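Local atomic coordinates of nucleoside diphosphate kinase (Pyrobaculum aerophilum, PDB entry 1XQI), a protein that catalyses transfer of the ATP gamma phosphate to nucleoside diphosphates, probably by a ping-pong mechanism through a phosphohistidine intermediate with magnesium as cofactor. Residues A[33-36]-A[37-41]; A[62-66]-A[67-71]. The protein carries 6 engineered substitutions. All coordinates share one frame; numbering follows the deposited sequence.

Contact 1: A[33-36]-A[37-41]; sequences DEII and SRFKK. Engineered in segment 33-36: Asp33 (natural residue Gly). Engineered in segment 37-41: Lys40 (natural residue Glu).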
ATOM      1  N   ASP A  33       4.850   3.397   5.894  1.00 28.68           N
ATOM      2  CA  ASP A  33       4.820   4.730   5.367  1.00 29.14           C
ATOM      3  C   ASP A  33       6.233   5.316   5.383  1.00 29.72           C
ATOM      4  O   ASP A  33       6.646   5.963   4.451  1.00 28.86           O
ATOM      5  CB  ASP A  33       3.776   5.590   6.089  1.00 29.99           C
ATOM      6  CG  ASP A  33       4.219   6.039   7.500  1.00 33.38           C
ATOM      7  OD1 ASP A  33       4.612   7.222   7.625  1.00 38.22           O
ATOM      8  OD2 ASP A  33       4.184   5.240   8.474  1.00 34.06           O
ATOM      9  N   GLU A  34       7.002   5.018   6.412  1.00 31.28           N
ATOM     10  CA  GLU A  34       8.333   5.556   6.511  1.00 32.77           C
ATOM     11  C   GLU A  34       9.180   5.108   5.314  1.00 32.70           C
ATOM     12  O   GLU A  34       9.865   5.924   4.637  1.00 32.54           O
ATOM     13  CB  GLU A  34       8.955   5.164   7.850  1.00 33.33           C
ATOM     14  CG  GLU A  34       9.011   6.336   8.841  1.00 37.55           C
ATOM     15  CD  GLU A  34       8.252   6.089  10.117  1.00 42.98           C
ATOM     16  OE1 GLU A  34       7.968   7.063  10.831  1.00 47.05           O
ATOM     17  OE2 GLU A  34       7.946   4.926  10.430  1.00 46.40           O
ATOM     18  N   ILE A  35       9.083   3.809   5.012  1.00 32.69           N
ATOM     19  CA  ILE A  35       9.818   3.192   3.871  1.00 30.91           C
ATOM     20  C   ILE A  35       9.339   3.714   2.489  1.00 30.30           C
ATOM     21  O   ILE A  35      10.153   4.032   1.604  1.00 29.24           O
ATOM     22  CB  ILE A  35       9.755   1.653   3.988  1.00 30.72           C
ATOM     23  CG1 ILE A  35      10.498   1.233   5.259  1.00 30.67           C
ATOM     24  CG2 ILE A  35      10.274   0.942   2.708  1.00 30.21           C
ATOM     25  CD1 ILE A  35      10.804  -0.259   5.365  1.00 32.93           C
ATOM     26  N   ILE A  36       8.024   3.784   2.306  1.00 28.83           N
ATOM     27  CA  ILE A  36       7.474   4.371   1.116  1.00 27.92           C
ATOM     28  C   ILE A  36       7.999   5.799   0.977  1.00 28.07           C
ATOM     29  O   ILE A  36       8.409   6.198  -0.121  1.00 28.25           O
ATOM     30  CB  ILE A  36       5.961   4.326   1.125  1.00 27.93           C
ATOM     31  CG1 ILE A  36       5.521   2.869   0.964  1.00 28.72           C
ATOM     32  CG2 ILE A  36       5.364   5.184  -0.035  1.00 28.04           C
ATOM     33  CD1 ILE A  36       4.019   2.693   0.931  1.00 28.41           C
ATOM     34  N   SER A  37       8.063   6.563   2.070  1.00 26.98           N
ATOM     35  CA  SER A  37       8.585   7.923   1.945  1.00 26.90           C
ATOM     36  C   SER A  37      10.034   8.033   1.358  1.00 26.94           C
ATOM     37  O   SER A  37      10.331   8.922   0.560  1.00 26.54           O
ATOM     38  CB  SER A  37       8.432   8.691   3.254  1.00 26.31           C
ATOM     39  OG  SER A  37       9.327   9.785   3.267  1.00 29.44           O
ATOM     40  N   ARG A  38      10.933   7.135   1.744  1.00 27.61           N
ATOM     41  CA  ARG A  38      12.303   7.188   1.227  1.00 27.88           C
ATOM     42  C   ARG A  38      12.332   6.975  -0.285  1.00 28.42           C
ATOM     43  O   ARG A  38      13.149   7.612  -0.978  1.00 28.67           O
ATOM     44  CB  ARG A  38      13.206   6.199   1.929  1.00 26.89           C
ATOM     45  CG  ARG A  38      12.824   5.986   3.350  1.00 31.54           C
ATOM     46  CD  ARG A  38      13.646   6.751   4.376  1.00 36.87           C
ATOM     47  NE  ARG A  38      14.920   6.069   4.553  1.00 40.62           N
ATOM     48  CZ  ARG A  38      15.649   6.013   5.669  1.00 39.28           C
ATOM     49  NH1 ARG A  38      15.278   6.612   6.819  1.00 35.45           N
ATOM     50  NH2 ARG A  38      16.788   5.340   5.597  1.00 37.23           N
ATOM     51  N   PHE A  39      11.432   6.134  -0.811  1.00 27.20           N
ATOM     52  CA  PHE A  39      11.495   5.823  -2.223  1.00 27.05           C
ATOM     53  C   PHE A  39      10.877   6.971  -3.032  1.00 27.66           C
ATOM     54  O   PHE A  39      11.412   7.397  -4.048  1.00 27.78           O
ATOM     55  CB  PHE A  39      10.828   4.473  -2.517  1.00 26.53           C
ATOM     56  CG  PHE A  39      11.498   3.288  -1.828  1.00 26.67           C
ATOM     57  CD1 PHE A  39      10.740   2.344  -1.125  1.00 27.87           C
ATOM     58  CD2 PHE A  39      12.890   3.107  -1.879  1.00 27.47           C
ATOM     59  CE1 PHE A  39      11.360   1.219  -0.517  1.00 27.07           C
ATOM     60  CE2 PHE A  39      13.531   1.993  -1.259  1.00 27.53           C
ATOM     61  CZ  PHE A  39      12.765   1.047  -0.579  1.00 27.26           C
ATOM     62  N   LYS A  40       9.756   7.495  -2.551  1.00 28.14           N
ATOM     63  CA  LYS A  40       9.101   8.649  -3.152  1.00 27.90           C
ATOM     64  C   LYS A  40      10.084   9.821  -3.198  1.00 28.49           C
ATOM     65  O   LYS A  40      10.184  10.521  -4.209  1.00 28.82           O
ATOM     66  CB  LYS A  40       7.867   9.060  -2.339  1.00 27.76           C
ATOM     67  CG  LYS A  40       7.394  10.495  -2.654  1.00 28.23           C
ATOM     68  CD  LYS A  40       6.239  10.944  -1.801  1.00 27.74           C
ATOM     69  CE  LYS A  40       6.673  11.645  -0.527  1.00 28.03           C
ATOM     70  NZ  LYS A  40       5.440  11.929   0.325  1.00 30.08           N
ATOM     71  N   LYS A  41      10.832  10.028  -2.112  1.00 27.71           N
ATOM     72  CA  LYS A  41      11.746  11.142  -2.096  1.00 27.05           C
ATOM     73  C   LYS A  41      12.876  11.012  -3.074  1.00 26.31           C
ATOM     74  O   LYS A  41      13.380  12.015  -3.527  1.00 27.32           O
ATOM     75  CB  LYS A  41      12.236  11.462  -0.691  1.00 27.09           C
ATOM     76  CG  LYS A  41      11.234  12.266  -0.002  1.00 28.03           C
ATOM     77  CD  LYS A  41      11.365  12.194   1.507  1.00 36.06           C
ATOM     78  CE  LYS A  41      10.295  13.154   2.122  1.00 35.73           C
ATOM     79  NZ  LYS A  41      10.407  13.123   3.577  1.00 36.75           N
TER
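Ile35 and Phe39, one turn apart on helix 32-42, lie side by side and point the same way. Their apolar contact is made by the short branch of the isoleucine: CG2 of Ile35 stands 3.4 Å from CE1 of Phe39. That branch is anti to the backbone N (Ile35 chi1 -64° for CG1), which places it beside the carbonyl carbon, within reach of the Phe39 ring. CD1 of the Phe39 ring also comes within 3.3 Å of Ile35 O, at an oblique approach.

Backbone bonds hold the turn. Ser37 N donates to Asp33 O over 2.8 Å, and Lys40 N to Ile36 O over 3.1 Å in an almost straight bond (177°); the bond from Phe39 N to Ile35 O is weak.

The charged ends find their partners outside the two segments. Arg38 pairs with Asp151, whereas Asp33 and Lys40, both engineered, form reciprocal salt bridges with Lys40 and Asp33 of the second subunit.

In this ferredoxin-like alpha/beta fold the helix lies against the antiparallel sheet: Ile35 meets Leu22 and Phe39 meets Leu20 on strand 17-22, Ile36 meets Met120 and Phe39 meets Leu122 on strand 117-123, and Ile148 of helix 148-152 touches both Ile35 and Phe39.

Contact 2: A[62-66]-A[67-71]; sequences FYPSS and EEWLQ. Engineered in segment 67-71: Gln71 (natural residue Arg).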
ATOM      1  N   PHE A  62       8.730 -18.620  -4.238  1.00 36.02           N
ATOM      2  CA  PHE A  62       9.252 -17.286  -4.561  1.00 34.24           C
ATOM      3  C   PHE A  62      10.772 -17.239  -4.448  1.00 33.80           C
ATOM      4  O   PHE A  62      11.454 -16.590  -5.255  1.00 32.84           O
ATOM      5  CB  PHE A  62       8.617 -16.227  -3.655  1.00 34.41           C
ATOM      6  CG  PHE A  62       9.240 -14.856  -3.784  1.00 33.58           C
ATOM      7  CD1 PHE A  62      10.063 -14.356  -2.779  1.00 30.82           C
ATOM      8  CD2 PHE A  62       9.005 -14.073  -4.918  1.00 31.38           C
ATOM      9  CE1 PHE A  62      10.663 -13.089  -2.892  1.00 31.16           C
ATOM     10  CE2 PHE A  62       9.585 -12.815  -5.025  1.00 34.42           C
ATOM     11  CZ  PHE A  62      10.438 -12.322  -3.995  1.00 32.68           C
ATOM     12  N   TYR A  63      11.300 -17.905  -3.419  1.00 33.44           N
ATOM     13  CA  TYR A  63      12.749 -18.043  -3.255  1.00 33.31           C
ATOM     14  C   TYR A  63      13.295 -19.121  -4.123  1.00 33.21           C
ATOM     15  O   TYR A  63      12.633 -20.120  -4.293  1.00 33.64           O
ATOM     16  CB  TYR A  63      13.121 -18.295  -1.811  1.00 32.42           C
ATOM     17  CG  TYR A  63      13.072 -17.020  -1.088  1.00 31.91           C
ATOM     18  CD1 TYR A  63      12.030 -16.737  -0.222  1.00 32.02           C
ATOM     19  CD2 TYR A  63      14.026 -16.068  -1.301  1.00 30.32           C
ATOM     20  CE1 TYR A  63      11.953 -15.546   0.421  1.00 30.56           C
ATOM     21  CE2 TYR A  63      13.970 -14.860  -0.644  1.00 32.75           C
ATOM     22  CZ  TYR A  63      12.916 -14.610   0.225  1.00 31.71           C
ATOM     23  OH  TYR A  63      12.839 -13.402   0.901  1.00 35.12           O
ATOM     24  N   PRO A  64      14.507 -18.922  -4.684  1.00 33.73           N
ATOM     25  CA  PRO A  64      15.067 -19.937  -5.607  1.00 34.05           C
ATOM     26  C   PRO A  64      15.217 -21.275  -4.928  1.00 35.31           C
ATOM     27  O   PRO A  64      15.270 -21.352  -3.689  1.00 35.13           O
ATOM     28  CB  PRO A  64      16.458 -19.396  -5.950  1.00 33.72           C
ATOM     29  CG  PRO A  64      16.335 -17.870  -5.711  1.00 33.35           C
ATOM     30  CD  PRO A  64      15.422 -17.773  -4.496  1.00 32.91           C
ATOM     31  N   SER A  65      15.271 -22.331  -5.734  1.00 36.41           N
ATOM     32  CA  SER A  65      15.610 -23.628  -5.210  1.00 36.90           C
ATOM     33  C   SER A  65      16.845 -24.173  -5.923  1.00 37.39           C
ATOM     34  O   SER A  65      17.147 -25.368  -5.836  1.00 37.88           O
ATOM     35  CB  SER A  65      14.404 -24.535  -5.320  1.00 37.02           C
ATOM     36  OG  SER A  65      13.216 -23.757  -5.149  1.00 39.45           O
ATOM     37  N   SER A  66      17.574 -23.302  -6.615  1.00 37.35           N
ATOM     38  CA  SER A  66      18.791 -23.732  -7.273  1.00 37.99           C
ATOM     39  C   SER A  66      19.827 -24.203  -6.227  1.00 38.84           C
ATOM     40  O   SER A  66      19.900 -23.671  -5.109  1.00 38.06           O
ATOM     41  CB  SER A  66      19.353 -22.606  -8.150  1.00 37.14           C
ATOM     42  OG  SER A  66      20.197 -21.770  -7.393  1.00 36.99           O
ATOM     43  N   GLU A  67      20.623 -25.200  -6.579  1.00 40.50           N
ATOM     44  CA  GLU A  67      21.700 -25.642  -5.674  1.00 43.34           C
ATOM     45  C   GLU A  67      22.629 -24.487  -5.424  1.00 43.14           C
ATOM     46  O   GLU A  67      23.105 -24.292  -4.290  1.00 43.49           O
ATOM     47  CB  GLU A  67      22.479 -26.825  -6.235  1.00 42.87           C
ATOM     48  CG  GLU A  67      23.746 -27.177  -5.467  1.00 45.41           C
ATOM     49  CD  GLU A  67      24.638 -28.190  -6.218  1.00 47.05           C
ATOM     50  OE1 GLU A  67      24.740 -28.087  -7.487  1.00 50.53           O
ATOM     51  OE2 GLU A  67      25.225 -29.079  -5.536  1.00 49.12           O
ATOM     52  N   GLU A  68      22.843 -23.701  -6.482  1.00 43.37           N
ATOM     53  CA  GLU A  68      23.748 -22.562  -6.438  1.00 43.62           C
ATOM     54  C   GLU A  68      23.353 -21.591  -5.317  1.00 42.09           C
ATOM     55  O   GLU A  68      24.151 -21.300  -4.439  1.00 41.34           O
ATOM     56  CB  GLU A  68      23.741 -21.890  -7.799  1.00 44.53           C
ATOM     57  CG  GLU A  68      24.602 -20.670  -7.959  1.00 48.24           C
ATOM     58  CD  GLU A  68      24.248 -19.984  -9.271  1.00 55.83           C
ATOM     59  OE1 GLU A  68      25.045 -20.072 -10.245  1.00 57.76           O
ATOM     60  OE2 GLU A  68      23.133 -19.394  -9.340  1.00 58.98           O
ATOM     61  N   TRP A  69      22.105 -21.143  -5.346  1.00 40.91           N
ATOM     62  CA  TRP A  69      21.559 -20.282  -4.309  1.00 40.07           C
ATOM     63  C   TRP A  69      21.567 -20.873  -2.904  1.00 39.61           C
ATOM     64  O   TRP A  69      21.903 -20.178  -1.933  1.00 39.49           O
ATOM     65  CB  TRP A  69      20.135 -19.903  -4.654  1.00 39.78           C
ATOM     66  CG  TRP A  69      19.596 -18.813  -3.759  1.00 40.58           C
ATOM     67  CD1 TRP A  69      19.771 -17.461  -3.914  1.00 39.69           C
ATOM     68  CD2 TRP A  69      18.786 -18.981  -2.580  1.00 39.51           C
ATOM     69  NE1 TRP A  69      19.121 -16.791  -2.912  1.00 41.30           N
ATOM     70  CE2 TRP A  69      18.506 -17.698  -2.082  1.00 39.92           C
ATOM     71  CE3 TRP A  69      18.281 -20.091  -1.898  1.00 39.28           C
ATOM     72  CZ2 TRP A  69      17.736 -17.490  -0.934  1.00 39.40           C
ATOM     73  CZ3 TRP A  69      17.514 -19.886  -0.740  1.00 40.19           C
ATOM     74  CH2 TRP A  69      17.243 -18.596  -0.280  1.00 39.78           C
ATOM     75  N   LEU A  70      21.166 -22.139  -2.790  1.00 39.08           N
ATOM     76  CA  LEU A  70      21.165 -22.852  -1.494  1.00 38.89           C
ATOM     77  C   LEU A  70      22.567 -22.937  -0.937  1.00 39.26           C
ATOM     78  O   LEU A  70      22.794 -22.563   0.204  1.00 38.09           O
ATOM     79  CB  LEU A  70      20.580 -24.267  -1.632  1.00 38.34           C
ATOM     80  CG  LEU A  70      19.121 -24.331  -2.040  1.00 37.20           C
ATOM     81  CD1 LEU A  70      18.746 -25.726  -2.340  1.00 36.21           C
ATOM     82  CD2 LEU A  70      18.256 -23.783  -0.952  1.00 37.84           C
ATOM     83  N   GLN A  71      23.491 -23.411  -1.779  1.00 40.46           N
ATOM     84  CA  GLN A  71      24.912 -23.502  -1.459  1.00 43.06           C
ATOM     85  C   GLN A  71      25.443 -22.209  -0.837  1.00 43.68           C
ATOM     86  O   GLN A  71      26.007 -22.225   0.278  1.00 43.92           O
ATOM     87  CB  GLN A  71      25.726 -23.907  -2.701  1.00 42.79           C
ATOM     88  CG  GLN A  71      27.229 -24.153  -2.465  1.00 45.03           C
ATOM     89  CD  GLN A  71      27.895 -24.898  -3.633  1.00 46.33           C
ATOM     90  OE1 GLN A  71      27.607 -26.072  -3.904  1.00 50.52           O
ATOM     91  NE2 GLN A  71      28.807 -24.218  -4.313  1.00 49.58           N
TER
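Ser66 is the N-cap of helix 67-84, and Trp69, in the first turn, folds back over Pro64 of the preceding loop. The cap is a nearly straight bond (171°) from Trp69 N to Ser66 OG, 2.9 Å long; the hydroxyl lies between the serine's backbone N and carbonyl carbon, facing the helix start. Along the Trp69 side chain, CB lies beside Ser66 OG at 3.3 Å. CG, anti to the backbone N (chi1 -169°), is 3.9 Å from Pro64 CB. Beyond it the indole lays one face on the proline ring: Pro64 CG makes a CH-pi contact with the five-membered ring, 9° off its normal, with CD1 and NE1 against it, while CE2 rests near Pro64 CD. On the benzo side, CE3 approaches Pro64 O, the acceptor of a hydrogen bond from Lys105 NZ, and CZ2 meets CD2 of Tyr63 at 4.0 Å. The Tyr63 ring and the indole are only roughly parallel and slid so far apart that they barely overlap. An alanine in place of Trp69 would keep the capping N-H but is likely to leave the Pro64 ring without its aromatic cover and Tyr63 CD2 without this contact. One residue on, Leu70 N donates to Ser66 O at 3.1 Å, closing the first helical turn.

How the contacts relate
Contacts 1 and 2 follow one another along the chain and lie on opposite sides of its centre, their own centres 30 Å apart and their nearest atoms about 14 Å apart. Both lie near residues of the probable nucleotide site, contact 2 much the closer. In contact 2 the Tyr63 side chain is about 4 Å from those of His172, the predicted phosphohistidine, and Lys23, a probable ATP ligand; its OH is hydrogen-bonded to a Tris molecule, probably from the crystallisation liquor. The Ile35 side chain of contact 1 is about 9 Å from that of Lys23 and about 8 Å from that of Arg149, another probable ATP ligand. Contact 1 also faces the second subunit, whereas contact 2 leads into the insert of residues 68-100.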